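Local structure of uncharacterized protein Dfer_1899 (5HX0) at residues K55-F60 and T89-P94; I220-A225 and L247-S252; T227-P232 and V257-S262; Y328-R331 and I337-R340. The protein is of unknown function but folds as a six-bladed beta-propeller with a BNR repeat-like domain, as in sialidases, and so possibly acts on or binds glycans. All coordinates share one frame; numbering follows the deposited sequence.

Contact 1 (K55-F60 and T89-P94); sequences KFHAAF and TNHVDP
His57, Phe60 and His91 gather into an aromatic cluster where the first strand of one beta-propeller blade meets the loop that joins the second and third strands of the same blade. Two ring pairs make it up. Phe60 brings its edge to the face of His91, and Phe60 CZ sits over the centre of the imidazole, 3.6 Å above its plane. The two planes stand at 88°, a T-shaped pair. His57 and His91 meet obliquely, planes at 64°, with His57 CE1 3.9 Å from His91 CD2. The aliphatic part is smaller. Thr89 CG2 lies against the His57 imidazole, 3.7 Å from CD2, while the threonine hydroxyl OG1 is taken by the backbone N of Arg81.

Hydrogen bonds to one carboxylate hold both imidazoles. NE2 of His57 and NE2 of His91 bind separate oxygens of Asp365, OD2 and OD1, and the two nitrogens lie 4.1 Å apart. An acetate ion and a glycerol lie beside His91, probably from the crystallisation liquor, yet consistent with a small pocket here. The loop has its own brace, an Asx turn at Asn90, in which Val92 N donates to Asn90 OD1 over 3.1 Å, approaching from above the carbonyl plane.

Contact 2 (I220-A225 and L247-S252); sequences ILWVVA and LTWKYS
Trp222 and Trp249 are brought together by different first torsions: Trp222 swings CG away from its backbone N (chi1 -171°), whereas Trp249 keeps CG beside the N (chi1 -60°), and the two side chains cross at about a right angle. The six-membered ring of Trp222 turns its edge to the face of that of Trp249, at an interplanar angle of 56° and with centroids 4.9 Å apart. CE3 of Trp222 does the touching, 3.7 Å from Trp249 CE2. Trp222 CB carries the contact on to the outer rim of the partner indole, 3.6 Å from Trp249 CZ3. Ile220 meets the same rim with its CG2 branch, 3.6 Å from Trp249 CH2, and its carbonyl O comes 3.5 Å from Trp249 CZ3.

All three residues are buried, and the loop residue Met212 touches both indoles. Val224 CG1 rests over a face of Trp222, while Pro189 and Ser242 pack on Trp249. The indole of Trp249 thus spans from just before strand 250-256, one of the blade's two outermost strands, past strand 234-242, to strand 220-229, and packs one face of an antiparallel four-stranded blade of the beta-propeller.

Contact 3 (T227-P232 and V257-S262); sequences TDRQSP and VDEKVS
Arg229 reaches across to the backbone carbonyl of Glu259, its NH1 and NH2 straddling that single oxygen. Both bonds are weak: each nitrogen lies 3.0 Å from Glu259 O, but the angles at hydrogen are only 127° and 129°, as expected when one acceptor sits between two donors at the edge of a guanidinium. The Glu259 carboxylate adds an opposite charge nearby, beyond salt-bridge distance, with OE1 4.3 Å from Arg229 NH1. A looser touch lies alongside, Asp228 OD2 at 4.1 Å from Val257 CG1.

What aims the guanidinium is its own loop. The arginine chain bends at chi3 (76°), and NE then donates to Pro232 O, 3.2 Å away, with that oxygen lying almost exactly in the guanidinium plane. On the other side, Asp258 shapes the turn that presents Glu259 O, an Asx turn: its OD2 accepts from Lys260 N at 3.0 Å, from above the carboxylate plane, and from Val261 N at 2.9 Å, nearly straight and on the anti lone pair. Asp228, for its part, binds Lys234 and Ser236, and Lys234 NZ also holds Asp258 O.

Asp228 and Arg229 form a classic beta bulge opposite Lys234 late in strand 220-229, and this surface contact ties that hairpin end, across strand 234-242, to the loop between strand 250-256 and strand 262-270 of the next blade.

Contact 4 (Y328-R331 and I337-R340); sequences YGYR and IRAR
Tyr328 and Arg338 form an antiparallel hydrogen-bonded pair, joined by Tyr328 N to Arg338 O at 2.9 Å and Arg338 N to Tyr328 O at 3.0 Å; Gly329 and Ile337 follow as a non-hydrogen-bonded pair. The strand segments run at 134° to each other, well twisted from exactly antiparallel.

With CG of Tyr328 between the backbone N and the carbonyl carbon (chi1 42°), its ring lies back over the neighbouring strand: Arg338 O sits over the ring face, CE1 packs on Ala339 CA, and CE2 meets Arg338 CB at 3.6 Å. At the far end of the ring, Arg340 NE donates to the phenol OH over 2.9 Å, with the oxygen close to the guanidinium plane.

Arg338 extends its chain from CG to NE and spreads its guanidinium flat on the Tyr330 ring, planes at 20°. CZ stands 3.8 Å from the Tyr330 centroid, a cation-pi stack, and the Arg338 CD methylene joins it as a CH-pi contact.

Glu354 on the next strand gathers the polar ends, pairing OE1 with Arg338 NH1 and OE2 with both Arg340 NH2 and Tyr328 OH; its negative charge would offset the two arginines. The whole is a beta hairpin of strands 324-330 and 336-342, the two central strands of a four-stranded beta-propeller blade.

The four contacts follow the ring of blades. Contact 1 comes first along the chain, in the blade that begins with strand 56-65. Contacts 2 and 3 share strand 220-229 and interleave in sequence, their centres 21 Å apart: one packs that blade internally, the other links it to the loop leading into the next blade. Contact 4 comes last, in the blade of strands 314-318 to 354-358. Contacts 1 and 2 lie on opposite sides of the chain's centre, with centres 27 Å apart, as do contacts 2 and 4, at 26 Å. Contacts 1 and 4 come within about 5 Å between nearest atoms without touching; between their blades lies the ring-closing sheet of strands 42-51 and 393-401.

Contact 1 (K55-F60 and T89-P94)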
# COMPACT_ATOMS: atom_id res chain seq x y z
N LYS A 55 6.35 -15.90 -3.57
CA LYS A 55 5.07 -15.25 -3.81
C LYS A 55 5.20 -13.86 -4.43
O LYS A 55 4.18 -13.26 -4.75
CB LYS A 55 4.27 -15.16 -2.50
CG LYS A 55 3.90 -16.54 -1.93
CD LYS A 55 2.94 -16.38 -0.76
CE LYS A 55 2.79 -17.68 0.05
NZ LYS A 55 2.74 -18.89 -0.82
N PHE A 56 6.43 -13.34 -4.58
CA PHE A 56 6.64 -11.93 -4.92
C PHE A 56 7.60 -11.78 -6.08
O PHE A 56 8.55 -12.55 -6.25
CB PHE A 56 7.20 -11.12 -3.71
CG PHE A 56 6.19 -10.93 -2.61
CD1 PHE A 56 5.06 -10.16 -2.83
CD2 PHE A 56 6.36 -11.52 -1.36
CE1 PHE A 56 4.09 -9.96 -1.82
CE2 PHE A 56 5.41 -11.34 -0.34
CZ PHE A 56 4.26 -10.55 -0.58
N HIS A 57 7.34 -10.77 -6.89
CA HIS A 57 8.28 -10.24 -7.85
C HIS A 57 9.00 -9.09 -7.15
O HIS A 57 8.37 -8.08 -6.81
CB HIS A 57 7.52 -9.82 -9.09
CG HIS A 57 8.37 -9.37 -10.24
ND1 HIS A 57 9.00 -8.14 -10.26
CD2 HIS A 57 8.65 -9.96 -11.43
CE1 HIS A 57 9.66 -8.01 -11.41
NE2 HIS A 57 9.45 -9.10 -12.13
N ALA A 58 10.30 -9.25 -6.88
CA ALA A 58 11.10 -8.24 -6.19
C ALA A 58 12.14 -7.75 -7.18
O ALA A 58 12.90 -8.56 -7.73
CB ALA A 58 11.77 -8.80 -4.93
N ALA A 59 12.18 -6.43 -7.43
CA ALA A 59 13.01 -5.96 -8.53
C ALA A 59 13.41 -4.50 -8.35
O ALA A 59 12.85 -3.78 -7.53
CB ALA A 59 12.28 -6.15 -9.87
N PHE A 60 14.40 -4.08 -9.15
CA PHE A 60 14.79 -2.68 -9.32
C PHE A 60 15.31 -2.08 -8.01
O PHE A 60 14.67 -1.16 -7.46
CB PHE A 60 13.60 -1.85 -9.86
CG PHE A 60 12.82 -2.56 -10.98
CD1 PHE A 60 13.49 -3.06 -12.10
CD2 PHE A 60 11.45 -2.74 -10.88
CE1 PHE A 60 12.79 -3.74 -13.12
CE2 PHE A 60 10.73 -3.43 -11.89
CZ PHE A 60 11.41 -3.91 -13.02
N THR A 89 4.40 -12.80 -14.99
CA THR A 89 4.36 -11.49 -14.33
C THR A 89 5.01 -10.44 -15.23
O THR A 89 6.06 -10.70 -15.83
CB THR A 89 5.09 -11.58 -12.98
OG1 THR A 89 4.46 -12.60 -12.18
CG2 THR A 89 5.08 -10.22 -12.24
N ASN A 90 4.39 -9.26 -15.35
CA ASN A 90 5.04 -8.18 -16.06
C ASN A 90 5.42 -7.08 -15.05
O ASN A 90 5.48 -7.32 -13.85
CB ASN A 90 4.17 -7.69 -17.21
CG ASN A 90 2.80 -7.17 -16.75
OD1 ASN A 90 2.63 -6.80 -15.59
ND2 ASN A 90 1.83 -7.17 -17.66
N HIS A 91 5.70 -5.88 -15.55
CA HIS A 91 6.20 -4.83 -14.67
C HIS A 91 5.12 -3.81 -14.30
O HIS A 91 5.45 -2.71 -13.84
CB HIS A 91 7.41 -4.15 -15.31
CG HIS A 91 8.62 -5.04 -15.43
ND1 HIS A 91 9.68 -4.76 -16.27
CD2 HIS A 91 8.94 -6.20 -14.79
CE1 HIS A 91 10.60 -5.71 -16.16
NE2 HIS A 91 10.17 -6.59 -15.27
N VAL A 92 3.84 -4.14 -14.45
CA VAL A 92 2.78 -3.29 -13.92
C VAL A 92 1.88 -4.12 -13.01
O VAL A 92 1.58 -5.29 -13.31
CB VAL A 92 1.93 -2.57 -15.01
CG1 VAL A 92 2.82 -1.63 -15.84
CG2 VAL A 92 1.16 -3.56 -15.88
N ASP A 93 1.47 -3.52 -11.91
CA ASP A 93 0.58 -4.17 -10.95
C ASP A 93 0.06 -3.09 -10.02
O ASP A 93 0.88 -2.35 -9.46
CB ASP A 93 1.32 -5.27 -10.17
CG ASP A 93 0.37 -6.18 -9.37
OD1 ASP A 93 -0.43 -5.66 -8.55
OD2 ASP A 93 0.41 -7.42 -9.58
N PRO A 94 -1.26 -2.94 -9.81
CA PRO A 94 -1.73 -1.87 -8.90
C PRO A 94 -1.16 -1.99 -7.50
O PRO A 94 -1.00 -0.97 -6.81
CB PRO A 94 -3.26 -2.05 -8.89
CG PRO A 94 -3.48 -3.53 -9.26
CD PRO A 94 -2.37 -3.80 -10.27

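Contact 2 (I220-A225 and L247-S252)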
# COMPACT_ATOMS: atom_id res chain seq x y z
N ILE A 220 21.51 19.38 -6.42
CA ILE A 220 21.21 17.99 -6.77
C ILE A 220 20.94 17.90 -8.27
O ILE A 220 20.07 18.61 -8.79
CB ILE A 220 20.00 17.44 -5.99
CG1 ILE A 220 20.19 17.66 -4.49
CG2 ILE A 220 19.84 15.93 -6.31
CD1 ILE A 220 19.01 17.21 -3.71
N LEU A 221 21.64 16.98 -8.93
CA LEU A 221 21.51 16.72 -10.36
C LEU A 221 20.63 15.51 -10.58
O LEU A 221 20.77 14.51 -9.88
CB LEU A 221 22.90 16.45 -10.96
CG LEU A 221 23.94 17.50 -10.63
CD1 LEU A 221 25.31 17.03 -11.09
CD2 LEU A 221 23.55 18.79 -11.32
N TRP A 222 19.74 15.58 -11.56
CA TRP A 222 18.83 14.47 -11.85
C TRP A 222 18.58 14.45 -13.34
O TRP A 222 18.03 15.42 -13.89
CB TRP A 222 17.51 14.65 -11.09
CG TRP A 222 16.59 13.46 -11.15
CD1 TRP A 222 16.90 12.18 -11.51
CD2 TRP A 222 15.19 13.46 -10.83
NE1 TRP A 222 15.78 11.38 -11.44
CE2 TRP A 222 14.72 12.15 -11.02
CE3 TRP A 222 14.30 14.46 -10.40
CZ2 TRP A 222 13.39 11.79 -10.79
CZ3 TRP A 222 12.98 14.11 -10.18
CH2 TRP A 222 12.54 12.79 -10.37
N VAL A 223 18.98 13.38 -14.02
CA VAL A 223 18.70 13.25 -15.45
C VAL A 223 17.42 12.44 -15.62
O VAL A 223 17.38 11.25 -15.27
CB VAL A 223 19.87 12.63 -16.21
CG1 VAL A 223 19.50 12.39 -17.68
CG2 VAL A 223 21.10 13.53 -16.09
N VAL A 224 16.39 13.07 -16.17
CA VAL A 224 15.06 12.48 -16.29
C VAL A 224 14.78 12.13 -17.74
O VAL A 224 15.46 12.57 -18.67
CB VAL A 224 13.94 13.40 -15.74
CG1 VAL A 224 14.12 13.66 -14.24
CG2 VAL A 224 13.89 14.71 -16.55
N ALA A 225 13.76 11.31 -17.93
CA ALA A 225 13.33 10.87 -19.25
C ALA A 225 12.06 11.61 -19.62
O ALA A 225 11.27 11.99 -18.76
CB ALA A 225 13.07 9.35 -19.26
N LEU A 247 13.23 19.69 -2.77
CA LEU A 247 11.85 20.16 -2.66
C LEU A 247 11.29 20.57 -4.01
O LEU A 247 10.13 20.27 -4.33
CB LEU A 247 11.76 21.32 -1.66
CG LEU A 247 12.12 20.96 -0.21
CD1 LEU A 247 12.04 22.21 0.68
CD2 LEU A 247 11.25 19.83 0.36
N THR A 248 12.11 21.20 -4.85
CA THR A 248 11.67 21.62 -6.17
C THR A 248 12.81 21.43 -7.16
O THR A 248 13.98 21.36 -6.78
CB THR A 248 11.23 23.10 -6.21
OG1 THR A 248 12.37 23.94 -6.04
CG2 THR A 248 10.16 23.41 -5.13
N TRP A 249 12.45 21.39 -8.45
CA TRP A 249 13.38 21.12 -9.54
C TRP A 249 13.22 22.17 -10.62
O TRP A 249 12.10 22.61 -10.91
CB TRP A 249 13.12 19.72 -10.12
CG TRP A 249 13.29 18.64 -9.10
CD1 TRP A 249 12.33 18.10 -8.26
CD2 TRP A 249 14.52 17.96 -8.80
NE1 TRP A 249 12.91 17.13 -7.46
CE2 TRP A 249 14.24 17.03 -7.77
CE3 TRP A 249 15.83 18.06 -9.30
CZ2 TRP A 249 15.23 16.20 -7.23
CZ3 TRP A 249 16.81 17.24 -8.76
CH2 TRP A 249 16.51 16.32 -7.75
N LYS A 250 14.33 22.56 -11.23
CA LYS A 250 14.33 23.45 -12.39
C LYS A 250 14.99 22.75 -13.57
O LYS A 250 16.02 22.09 -13.42
CB LYS A 250 15.08 24.76 -12.09
CG LYS A 250 14.25 25.83 -11.40
CD LYS A 250 13.90 25.49 -9.97
CE LYS A 250 12.73 26.34 -9.48
NZ LYS A 250 12.14 25.78 -8.24
N TYR A 251 14.38 22.90 -14.75
CA TYR A 251 14.97 22.41 -15.98
C TYR A 251 16.29 23.12 -16.27
O TYR A 251 16.35 24.35 -16.25
CB TYR A 251 14.00 22.62 -17.14
CG TYR A 251 14.44 22.00 -18.44
CD1 TYR A 251 15.26 22.71 -19.33
CD2 TYR A 251 14.04 20.72 -18.79
CE1 TYR A 251 15.68 22.14 -20.53
CE2 TYR A 251 14.45 20.15 -19.99
CZ TYR A 251 15.27 20.86 -20.84
OH TYR A 251 15.68 20.28 -22.02
N SER A 252 17.34 22.36 -16.54
CA SER A 252 18.63 22.95 -16.86
C SER A 252 18.94 22.86 -18.35
O SER A 252 19.15 23.90 -18.99
CB SER A 252 19.75 22.30 -16.04
OG SER A 252 20.99 22.94 -16.33

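Contact 3 (T227-P232 and V257-S262)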
# COMPACT_ATOMS: atom_id res chain seq x y z
N THR A 227 8.96 11.50 -22.91
CA THR A 227 8.45 11.07 -24.20
C THR A 227 8.26 12.32 -25.05
O THR A 227 7.47 13.19 -24.69
CB THR A 227 7.11 10.33 -24.06
OG1 THR A 227 7.27 9.15 -23.28
CG2 THR A 227 6.56 9.94 -25.44
N ASP A 228 9.00 12.41 -26.16
CA ASP A 228 8.94 13.58 -27.02
C ASP A 228 8.37 13.30 -28.40
O ASP A 228 8.25 14.23 -29.20
CB ASP A 228 10.31 14.27 -27.13
CG ASP A 228 11.42 13.35 -27.62
OD1 ASP A 228 11.17 12.25 -28.17
OD2 ASP A 228 12.59 13.78 -27.46
N ARG A 229 8.00 12.06 -28.69
CA ARG A 229 7.30 11.71 -29.92
C ARG A 229 6.41 10.53 -29.61
O ARG A 229 6.79 9.65 -28.82
CB ARG A 229 8.27 11.37 -31.06
CG ARG A 229 7.59 10.86 -32.34
CD ARG A 229 8.55 10.86 -33.51
NE ARG A 229 9.49 9.74 -33.46
CZ ARG A 229 10.67 9.74 -34.07
NH1 ARG A 229 11.07 10.81 -34.76
NH2 ARG A 229 11.47 8.68 -33.99
N GLN A 230 5.23 10.50 -30.21
CA GLN A 230 4.27 9.47 -29.84
C GLN A 230 4.32 8.25 -30.75
O GLN A 230 4.23 7.12 -30.27
CB GLN A 230 2.87 10.05 -29.83
CG GLN A 230 1.82 9.10 -29.33
CD GLN A 230 0.44 9.73 -29.32
OE1 GLN A 230 0.29 10.92 -29.61
NE2 GLN A 230 -0.56 8.93 -28.99
N SER A 231 4.43 8.45 -32.07
CA SER A 231 4.50 7.33 -33.00
C SER A 231 5.54 7.57 -34.09
O SER A 231 5.38 8.47 -34.92
CB SER A 231 3.14 7.05 -33.63
OG SER A 231 2.17 6.78 -32.65
N PRO A 232 6.61 6.77 -34.08
CA PRO A 232 6.84 5.78 -33.03
C PRO A 232 7.32 6.45 -31.72
O PRO A 232 7.85 7.56 -31.77
CB PRO A 232 7.92 4.88 -33.62
CG PRO A 232 8.71 5.79 -34.50
CD PRO A 232 7.73 6.82 -35.05
N VAL A 257 19.41 13.68 -27.08
CA VAL A 257 18.24 13.72 -27.96
C VAL A 257 18.69 13.26 -29.34
O VAL A 257 19.76 13.65 -29.82
CB VAL A 257 17.62 15.13 -28.05
CG1 VAL A 257 16.29 15.09 -28.79
CG2 VAL A 257 17.44 15.76 -26.68
N ASP A 258 17.88 12.42 -29.98
CA ASP A 258 18.17 11.97 -31.33
C ASP A 258 16.87 11.84 -32.10
O ASP A 258 15.81 11.62 -31.52
CB ASP A 258 18.90 10.63 -31.35
CG ASP A 258 19.42 10.28 -32.72
OD1 ASP A 258 20.32 10.99 -33.19
OD2 ASP A 258 18.92 9.32 -33.34
N GLU A 259 16.96 11.94 -33.43
CA GLU A 259 15.77 11.80 -34.26
C GLU A 259 15.20 10.39 -34.21
O GLU A 259 13.98 10.21 -34.34
CB GLU A 259 16.06 12.18 -35.71
CG GLU A 259 16.21 13.67 -35.96
CD GLU A 259 14.98 14.45 -35.53
OE1 GLU A 259 13.85 13.94 -35.71
OE2 GLU A 259 15.14 15.58 -35.02
N LYS A 260 16.05 9.38 -34.05
CA LYS A 260 15.58 8.00 -34.05
C LYS A 260 15.85 7.26 -32.75
O LYS A 260 15.00 6.52 -32.28
CB LYS A 260 16.22 7.22 -35.21
CG LYS A 260 15.68 7.63 -36.56
CD LYS A 260 16.27 6.81 -37.69
CE LYS A 260 15.94 7.44 -39.04
NZ LYS A 260 16.44 8.85 -39.14
N VAL A 261 17.03 7.44 -32.16
CA VAL A 261 17.42 6.68 -30.98
C VAL A 261 16.75 7.27 -29.74
O VAL A 261 16.71 8.50 -29.58
CB VAL A 261 18.95 6.68 -30.84
CG1 VAL A 261 19.39 5.97 -29.58
CG2 VAL A 261 19.61 6.05 -32.09
N SER A 262 16.21 6.41 -28.87
CA SER A 262 15.62 6.84 -27.61
C SER A 262 16.65 6.77 -26.49
O SER A 262 17.51 5.88 -26.48
CB SER A 262 14.41 5.98 -27.21
OG SER A 262 13.28 6.16 -28.04

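Contact 4 (Y328-R331 and I337-R340)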
# COMPACT_ATOMS: atom_id res chain seq x y z
N TYR A 328 26.20 -2.38 -14.58
CA TYR A 328 25.08 -2.46 -15.51
C TYR A 328 24.59 -3.88 -15.66
O TYR A 328 25.32 -4.85 -15.43
CB TYR A 328 25.45 -1.92 -16.90
CG TYR A 328 26.83 -2.33 -17.38
CD1 TYR A 328 27.95 -1.61 -17.00
CD2 TYR A 328 26.99 -3.41 -18.24
CE1 TYR A 328 29.21 -1.96 -17.44
CE2 TYR A 328 28.28 -3.77 -18.69
CZ TYR A 328 29.37 -3.04 -18.29
OH TYR A 328 30.65 -3.35 -18.70
N GLY A 329 23.32 -4.01 -16.06
CA GLY A 329 22.78 -5.30 -16.40
C GLY A 329 23.23 -5.74 -17.78
O GLY A 329 23.50 -4.92 -18.67
N TYR A 330 23.34 -7.05 -17.96
CA TYR A 330 23.75 -7.63 -19.24
C TYR A 330 22.67 -8.61 -19.67
O TYR A 330 22.70 -9.80 -19.33
CB TYR A 330 25.11 -8.31 -19.14
CG TYR A 330 25.70 -8.63 -20.49
CD1 TYR A 330 26.20 -7.63 -21.31
CD2 TYR A 330 25.77 -9.95 -20.94
CE1 TYR A 330 26.78 -7.94 -22.56
CE2 TYR A 330 26.33 -10.25 -22.18
CZ TYR A 330 26.83 -9.25 -22.97
OH TYR A 330 27.39 -9.56 -24.19
N ARG A 331 21.72 -8.12 -20.45
CA ARG A 331 20.57 -8.92 -20.86
C ARG A 331 20.81 -9.55 -22.22
O ARG A 331 20.02 -9.44 -23.14
CB ARG A 331 19.30 -8.06 -20.85
CG ARG A 331 18.79 -7.77 -19.41
CD ARG A 331 17.87 -6.55 -19.36
NE ARG A 331 17.08 -6.50 -18.13
CZ ARG A 331 16.05 -5.67 -17.92
NH1 ARG A 331 15.38 -5.73 -16.77
NH2 ARG A 331 15.68 -4.79 -18.85
N ILE A 337 25.19 -9.73 -14.87
CA ILE A 337 25.54 -8.42 -14.31
C ILE A 337 27.00 -8.19 -14.60
O ILE A 337 27.82 -9.09 -14.39
CB ILE A 337 25.31 -8.35 -12.78
CG1 ILE A 337 23.93 -8.89 -12.35
CG2 ILE A 337 25.62 -6.92 -12.24
CD1 ILE A 337 22.71 -8.07 -12.82
N ARG A 338 27.35 -6.97 -15.04
CA ARG A 338 28.74 -6.64 -15.35
C ARG A 338 29.08 -5.23 -14.84
O ARG A 338 28.20 -4.48 -14.40
CB ARG A 338 28.99 -6.76 -16.87
CG ARG A 338 28.72 -8.18 -17.38
CD ARG A 338 28.96 -8.37 -18.86
NE ARG A 338 28.71 -9.78 -19.20
CZ ARG A 338 29.35 -10.45 -20.14
NH1 ARG A 338 30.29 -9.85 -20.88
NH2 ARG A 338 29.06 -11.72 -20.36
N ALA A 339 30.36 -4.88 -14.93
CA ALA A 339 30.80 -3.57 -14.47
C ALA A 339 32.18 -3.27 -15.06
O ALA A 339 32.86 -4.16 -15.57
CB ALA A 339 30.86 -3.50 -12.94
N ARG A 340 32.57 -2.00 -14.98
CA ARG A 340 33.94 -1.62 -15.28
C ARG A 340 34.31 -0.42 -14.42
O ARG A 340 33.45 0.34 -14.00
CB ARG A 340 34.14 -1.33 -16.78
CG ARG A 340 33.15 -0.36 -17.41
CD ARG A 340 33.30 -0.34 -18.96
NE ARG A 340 32.79 -1.55 -19.60
CZ ARG A 340 33.13 -1.97 -20.81
NH1 ARG A 340 34.01 -1.27 -21.54
NH2 ARG A 340 32.62 -3.09 -21.31